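Long-range contacts in nidogen-1 (Mus musculus, PDB 1GL4), which ties basement membrane components together, associating tightly with laminin and binding collagen IV and perlecan, and probably takes part in cell-matrix interactions: residues R51-K57 / H163-E169; F71-H77 / T89-P95. One frame throughout, in Å; residues are numbered along the deposited sequence.

How the contacts relate
Both contacts belong to the G2 beta-barrel of nidogen-1, a GFP-like fold, and their centres lie about 10 Å apart. Along the chain the order is 51-57, 71-77, 89-95, 163-169, so contact 2 is nested inside the loop closed by contact 1. Across the sheet, strand 49-62 lies between strands 164-171 and 69-81, and strand 69-81 in turn pairs with strand 86-92. The two contacts meet directly: Val56 N is 2.7 Å from Thr74 O, and Asn53 OD1 is 2.6 Å from His77 ND1. Together they make a four-strand section of barrel wall that carries the zinc ligand His163 and the perlecan-binding residue His77, whose side chain is about 10 Å from the zinc ion.

Contact 1: residues R51-K57 / H163-E169; sequences RVNGKVK and HLTISTE
Residues 51-57 and 163-169 pair in parallel; the axes of strands 51-57 and 167-169 approach to 4.9 Å at 6°. The register is Val52-Leu164, Asn53-Thr165, Val56-Thr168 and Lys57-Glu169. Backbone hydrogen bonds run from Leu164 N to Arg51 O (3.0 Å), Asn53 N to Leu164 O (3.1 Å), Ile166 N to Asn53 O (3.2 Å), Thr168 N to Lys55 O (3.0 Å) and Lys57 N to Thr168 O (3.1 Å). The ladder opens midway: Gly54 is fully extended (-179/-179), its CA 2.9 Å from Ile166 O, where a CB would clash. A water there donates to Lys55 O (3.0 Å) and Ile166 O (2.8 Å) and accepts from Thr168 OG1 (2.8 Å), also hydrogen-bonded to Gln153. Val52 CG1 meets Ile166 CG2 at 3.5 Å. Asn53 ND2 lies over the His163 ring, 3.6 Å from CG, while Asn53 OD1 is hydrogen-bonded to His77; His163 (chi1 m) binds zinc with Asp159 and His161. Such a parallel pair closes GFP-like barrels. Strand 69-81 flanks 51-57, and strand 149-156 flanks 163-169.

Contact 2: residues F71-H77 / T89-P95; sequences FENTDLH and TAISTIP
Thr74, His77 and Phe71 lose most surface in this antiparallel pairing, where strands 74-77 and 89-92 run 4.8 Å apart at 170°. The register is Asp75-Ser92, Leu76-Ile91 and His77-Ala90. At the hydrogen-bonded pair His77-Ala90, His77 N donates to Ala90 O and Ala90 N to His77 O, both at 2.9 Å. Ser92 N reaches Asp75 O at 3.2 Å. Between these pairs, the non-hydrogen-bonded Leu76 and Ile91 bring their CA atoms to 4.5 Å and pack CG against CG1 at 4.0 Å. His77, chi1 t, has its ring nitrogens bonded beyond the pair, ND1 to Asn53 and NE2 to a polar side chain of the perlecan chain. Thr74, chi1 m, stands where the ladder ends: its OG1 donates to Thr93 O (3.0 Å), while its CG2 lies 3.7 Å from Ile91 CG2 and 4.0 Å from Ile94 CD1. Asn73 (68/23) turns a corner that sets Phe71 apart from strand 74-77. With chi1 p, Phe71 offers a ring face to Ile94 CD1, a CH-pi contact 4.3 Å from the centroid and 23° off the normal; Pro95 CD lies 4.3 Å from Phe71 CD2. Helix 107-115 covers Thr89 and Ile91. The arrangement is a beta hairpin in the wall of a GFP-like barrel, with one face turned to an internal helix and the His77 face meeting perlecan.

Contact 1: residues R51-K57 / H163-E169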
loop_
_atom_site.group_PDB
_atom_site.type_symbol
_atom_site.label_atom_id
_atom_site.label_comp_id
_atom_site.label_asym_id
_atom_site.label_seq_id
_atom_site.Cartn_x
_atom_site.Cartn_y
_atom_site.Cartn_z
ATOM N N ARG A 51 1.788 -2.792 -10.071
ATOM C CA ARG A 51 2.524 -3.591 -9.101
ATOM C C ARG A 51 3.821 -2.903 -8.691
ATOM O O ARG A 51 4.454 -2.229 -9.500
ATOM C CB ARG A 51 2.827 -4.971 -9.688
ATOM C CG ARG A 51 1.581 -5.801 -9.955
ATOM C CD ARG A 51 1.911 -7.166 -10.549
ATOM N NE ARG A 51 2.473 -7.065 -11.892
ATOM C CZ ARG A 51 2.760 -8.108 -12.664
ATOM N NH1 ARG A 51 2.537 -9.344 -12.231
ATOM N NH2 ARG A 51 3.271 -7.916 -13.871
ATOM N N VAL A 52 4.195 -3.068 -7.422
ATOM C CA VAL A 52 5.418 -2.485 -6.879
ATOM C C VAL A 52 6.266 -3.630 -6.317
ATOM O O VAL A 52 5.765 -4.459 -5.556
ATOM C CB VAL A 52 5.112 -1.488 -5.735
ATOM C CG1 VAL A 52 6.326 -0.609 -5.473
ATOM C CG2 VAL A 52 3.900 -0.634 -6.088
ATOM N N ASN A 53 7.543 -3.676 -6.693
ATOM C CA ASN A 53 8.441 -4.734 -6.234
ATOM C C ASN A 53 9.771 -4.198 -5.717
ATOM O O ASN A 53 10.275 -3.180 -6.197
ATOM C CB ASN A 53 8.724 -5.722 -7.371
ATOM C CG ASN A 53 7.516 -6.558 -7.733
ATOM O OD1 ASN A 53 7.026 -7.345 -6.923
ATOM N ND2 ASN A 53 7.028 -6.393 -8.953
ATOM N N GLY A 54 10.345 -4.902 -4.747
ATOM C CA GLY A 54 11.618 -4.487 -4.194
ATOM C C GLY A 54 12.116 -5.424 -3.109
ATOM O O GLY A 54 11.468 -6.418 -2.782
ATOM N N LYS A 55 13.274 -5.100 -2.548
ATOM C CA LYS A 55 13.877 -5.907 -1.497
ATOM C C LYS A 55 13.794 -5.205 -0.146
ATOM O O LYS A 55 13.676 -3.977 -0.072
ATOM C CB LYS A 55 15.344 -6.190 -1.829
ATOM C CG LYS A 55 15.558 -7.125 -3.008
ATOM C CD LYS A 55 15.082 -8.538 -2.696
ATOM C CE LYS A 55 15.451 -9.497 -3.824
ATOM N NZ LYS A 55 15.036 -10.902 -3.531
ATOM N N VAL A 56 13.857 -5.997 0.921
ATOM C CA VAL A 56 13.795 -5.467 2.273
ATOM C C VAL A 56 14.901 -6.068 3.133
ATOM O O VAL A 56 15.091 -7.286 3.148
ATOM C CB VAL A 56 12.450 -5.802 2.960
ATOM C CG1 VAL A 56 12.433 -5.208 4.358
ATOM C CG2 VAL A 56 11.277 -5.277 2.127
ATOM N N LYS A 57 15.635 -5.212 3.837
ATOM C CA LYS A 57 16.691 -5.684 4.729
ATOM C C LYS A 57 16.489 -4.995 6.068
ATOM O O LYS A 57 16.084 -3.830 6.123
ATOM C CB LYS A 57 18.090 -5.354 4.184
ATOM C CG LYS A 57 18.489 -3.895 4.311
ATOM C CD LYS A 57 19.991 -3.678 4.076
ATOM C CE LYS A 57 20.416 -3.995 2.647
ATOM N NZ LYS A 57 21.851 -3.627 2.402
ATOM N N HIS A 163 7.480 -2.550 -13.773
ATOM C CA HIS A 163 7.269 -2.627 -12.326
ATOM C C HIS A 163 7.621 -1.300 -11.666
ATOM O O HIS A 163 8.597 -0.661 -12.055
ATOM C CB HIS A 163 8.193 -3.677 -11.693
ATOM C CG HIS A 163 7.997 -5.070 -12.199
ATOM N ND1 HIS A 163 8.945 -6.055 -12.027
ATOM C CD2 HIS A 163 6.955 -5.657 -12.836
ATOM C CE1 HIS A 163 8.496 -7.188 -12.535
ATOM N NE2 HIS A 163 7.291 -6.975 -13.031
ATOM N N LEU A 164 6.835 -0.874 -10.680
ATOM C CA LEU A 164 7.204 0.332 -9.940
ATOM C C LEU A 164 8.278 -0.244 -9.011
ATOM O O LEU A 164 8.256 -1.447 -8.726
ATOM C CB LEU A 164 6.029 0.879 -9.121
ATOM C CG LEU A 164 5.015 1.795 -9.828
ATOM C CD1 LEU A 164 5.674 3.121 -10.153
ATOM C CD2 LEU A 164 4.486 1.141 -11.094
ATOM N N THR A 165 9.206 0.583 -8.540
ATOM C CA THR A 165 10.285 0.078 -7.692
ATOM C C THR A 165 10.359 0.665 -6.285
ATOM O O THR A 165 10.030 1.833 -6.066
ATOM C CB THR A 165 11.643 0.296 -8.378
ATOM O OG1 THR A 165 11.781 1.682 -8.726
ATOM C CG2 THR A 165 11.740 -0.553 -9.642
ATOM N N ILE A 166 10.801 -0.158 -5.333
ATOM C CA ILE A 166 10.923 0.275 -3.942
ATOM C C ILE A 166 11.935 -0.565 -3.161
ATOM O O ILE A 166 11.820 -1.788 -3.082
ATOM C CB ILE A 166 9.547 0.227 -3.219
ATOM C CG1 ILE A 166 9.690 0.712 -1.769
ATOM C CG2 ILE A 166 8.986 -1.197 -3.242
ATOM C CD1 ILE A 166 8.387 0.658 -0.964
ATOM N N SER A 167 12.935 0.109 -2.601
ATOM C CA SER A 167 13.978 -0.530 -1.797
ATOM C C SER A 167 13.753 -0.115 -0.337
ATOM O O SER A 167 13.634 1.076 -0.046
ATOM C CB SER A 167 15.355 -0.060 -2.272
ATOM O OG SER A 167 16.387 -0.593 -1.463
ATOM N N THR A 168 13.709 -1.083 0.578
ATOM C CA THR A 168 13.459 -0.779 1.990
ATOM C C THR A 168 14.571 -1.196 2.952
ATOM O O THR A 168 15.138 -2.279 2.836
ATOM C CB THR A 168 12.137 -1.438 2.461
ATOM O OG1 THR A 168 11.056 -0.968 1.642
ATOM C CG2 THR A 168 11.839 -1.091 3.929
ATOM N N GLU A 169 14.871 -0.318 3.906
ATOM C CA GLU A 169 15.898 -0.577 4.913
ATOM C C GLU A 169 15.331 -0.193 6.292
ATOM O O GLU A 169 14.838 0.919 6.470
ATOM C CB GLU A 169 17.145 0.248 4.585
ATOM C CG GLU A 169 18.357 -0.065 5.431
ATOM C CD GLU A 169 19.625 0.587 4.893
ATOM O OE1 GLU A 169 20.704 0.345 5.477
ATOM O OE2 GLU A 169 19.541 1.334 3.890
HETATM O O HOH W 1 11.049 -2.659 -0.531
#

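Contact 2: residues F71-H77 / T89-P95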
loop_
_atom_site.group_PDB
_atom_site.type_symbol
_atom_site.label_atom_id
_atom_site.label_comp_id
_atom_site.label_asym_id
_atom_site.label_seq_id
_atom_site.Cartn_x
_atom_site.Cartn_y
_atom_site.Cartn_z
ATOM N N PHE A 71 17.849 -9.684 8.656
ATOM C CA PHE A 71 17.375 -10.341 7.453
ATOM C C PHE A 71 17.682 -9.486 6.234
ATOM O O PHE A 71 17.582 -8.262 6.267
ATOM C CB PHE A 71 15.879 -10.672 7.554
ATOM C CG PHE A 71 14.999 -9.492 7.858
ATOM C CD1 PHE A 71 14.514 -8.685 6.836
ATOM C CD2 PHE A 71 14.629 -9.207 9.169
ATOM C CE1 PHE A 71 13.669 -7.610 7.112
ATOM C CE2 PHE A 71 13.786 -8.132 9.457
ATOM C CZ PHE A 71 13.304 -7.332 8.424
ATOM N N GLU A 72 18.102 -10.148 5.167
ATOM C CA GLU A 72 18.439 -9.472 3.927
ATOM C C GLU A 72 17.841 -10.262 2.772
ATOM O O GLU A 72 17.569 -11.457 2.899
ATOM C CB GLU A 72 19.963 -9.376 3.791
ATOM C CG GLU A 72 20.610 -8.551 4.904
ATOM C CD GLU A 72 22.097 -8.823 5.063
ATOM O OE1 GLU A 72 22.465 -9.996 5.283
ATOM O OE2 GLU A 72 22.893 -7.863 4.977
ATOM N N ASN A 73 17.614 -9.582 1.656
ATOM C CA ASN A 73 17.053 -10.211 0.468
ATOM C C ASN A 73 15.596 -10.655 0.625
ATOM O O ASN A 73 15.136 -11.547 -0.089
ATOM C CB ASN A 73 17.914 -11.405 0.047
ATOM C CG ASN A 73 17.523 -11.950 -1.312
ATOM O OD1 ASN A 73 17.570 -11.234 -2.316
ATOM N ND2 ASN A 73 17.132 -13.219 -1.353
ATOM N N THR A 74 14.876 -10.048 1.564
ATOM C CA THR A 74 13.463 -10.363 1.761
ATOM C C THR A 74 12.695 -9.617 0.665
ATOM O O THR A 74 13.045 -8.482 0.333
ATOM C CB THR A 74 12.970 -9.891 3.145
ATOM O OG1 THR A 74 13.584 -10.689 4.165
ATOM C CG2 THR A 74 11.449 -10.022 3.253
ATOM N N ASP A 75 11.667 -10.254 0.103
ATOM C CA ASP A 75 10.866 -9.650 -0.968
ATOM C C ASP A 75 9.655 -8.838 -0.507
ATOM O O ASP A 75 9.008 -9.177 0.484
ATOM C CB ASP A 75 10.336 -10.726 -1.922
ATOM C CG ASP A 75 11.434 -11.458 -2.658
ATOM O OD1 ASP A 75 12.238 -10.799 -3.345
ATOM O OD2 ASP A 75 11.486 -12.701 -2.554
ATOM N N LEU A 76 9.353 -7.772 -1.246
ATOM C CA LEU A 76 8.176 -6.945 -0.978
ATOM C C LEU A 76 7.416 -6.863 -2.300
ATOM O O LEU A 76 7.997 -6.524 -3.334
ATOM C CB LEU A 76 8.564 -5.532 -0.510
ATOM C CG LEU A 76 7.386 -4.614 -0.136
ATOM C CD1 LEU A 76 7.860 -3.520 0.800
ATOM C CD2 LEU A 76 6.754 -4.009 -1.391
ATOM N N HIS A 77 6.131 -7.207 -2.270
ATOM C CA HIS A 77 5.280 -7.158 -3.455
ATOM C C HIS A 77 3.989 -6.427 -3.077
ATOM O O HIS A 77 3.330 -6.779 -2.096
ATOM C CB HIS A 77 4.951 -8.575 -3.935
ATOM C CG HIS A 77 4.116 -8.615 -5.175
ATOM N ND1 HIS A 77 4.630 -8.361 -6.429
ATOM C CD2 HIS A 77 2.791 -8.844 -5.352
ATOM C CE1 HIS A 77 3.660 -8.431 -7.324
ATOM N NE2 HIS A 77 2.535 -8.723 -6.695
ATOM N N THR A 89 -0.124 -5.072 0.490
ATOM C CA THR A 89 1.310 -5.352 0.513
ATOM C C THR A 89 1.666 -6.672 1.198
ATOM O O THR A 89 1.101 -7.019 2.239
ATOM C CB THR A 89 2.083 -4.200 1.220
ATOM O OG1 THR A 89 1.849 -2.967 0.528
ATOM C CG2 THR A 89 3.582 -4.486 1.235
ATOM N N ALA A 90 2.601 -7.405 0.596
ATOM C CA ALA A 90 3.070 -8.681 1.139
ATOM C C ALA A 90 4.589 -8.639 1.267
ATOM O O ALA A 90 5.290 -8.218 0.344
ATOM C CB ALA A 90 2.664 -9.830 0.229
ATOM N N ILE A 91 5.092 -9.081 2.414
ATOM C CA ILE A 91 6.523 -9.097 2.659
ATOM C C ILE A 91 6.859 -10.498 3.157
ATOM O O ILE A 91 6.456 -10.887 4.250
ATOM C CB ILE A 91 6.897 -8.032 3.712
ATOM C CG1 ILE A 91 6.429 -6.653 3.223
ATOM C CG2 ILE A 91 8.400 -8.050 3.962
ATOM C CD1 ILE A 91 6.553 -5.523 4.240
ATOM N N SER A 92 7.584 -11.275 2.359
ATOM C CA SER A 92 7.868 -12.631 2.801
ATOM C C SER A 92 9.290 -13.093 2.890
ATOM O O SER A 92 10.133 -12.793 2.049
ATOM C CB SER A 92 7.095 -13.657 1.993
ATOM O OG SER A 92 7.337 -14.939 2.557
ATOM N N THR A 93 9.462 -13.922 3.911
ATOM C CA THR A 93 10.687 -14.521 4.370
ATOM C C THR A 93 10.974 -13.542 5.491
ATOM O O THR A 93 11.975 -12.833 5.497
ATOM C CB THR A 93 11.826 -14.535 3.327
ATOM O OG1 THR A 93 12.127 -13.200 2.902
ATOM C CG2 THR A 93 11.431 -15.406 2.132
ATOM N N ILE A 94 10.008 -13.464 6.401
ATOM C CA ILE A 94 10.100 -12.626 7.587
ATOM C C ILE A 94 10.078 -13.625 8.737
ATOM O O ILE A 94 9.107 -14.362 8.900
ATOM C CB ILE A 94 8.891 -11.664 7.717
ATOM C CG1 ILE A 94 9.034 -10.489 6.740
ATOM C CG2 ILE A 94 8.800 -11.140 9.145
ATOM C CD1 ILE A 94 10.191 -9.544 7.060
ATOM N N PRO A 95 11.159 -13.670 9.536
ATOM C CA PRO A 95 11.327 -14.568 10.687
ATOM C C PRO A 95 10.247 -14.413 11.751
ATOM O O PRO A 95 9.808 -13.299 12.031
ATOM C CB PRO A 95 12.703 -14.183 11.231
ATOM C CG PRO A 95 13.410 -13.616 10.037
ATOM C CD PRO A 95 12.336 -12.797 9.389
#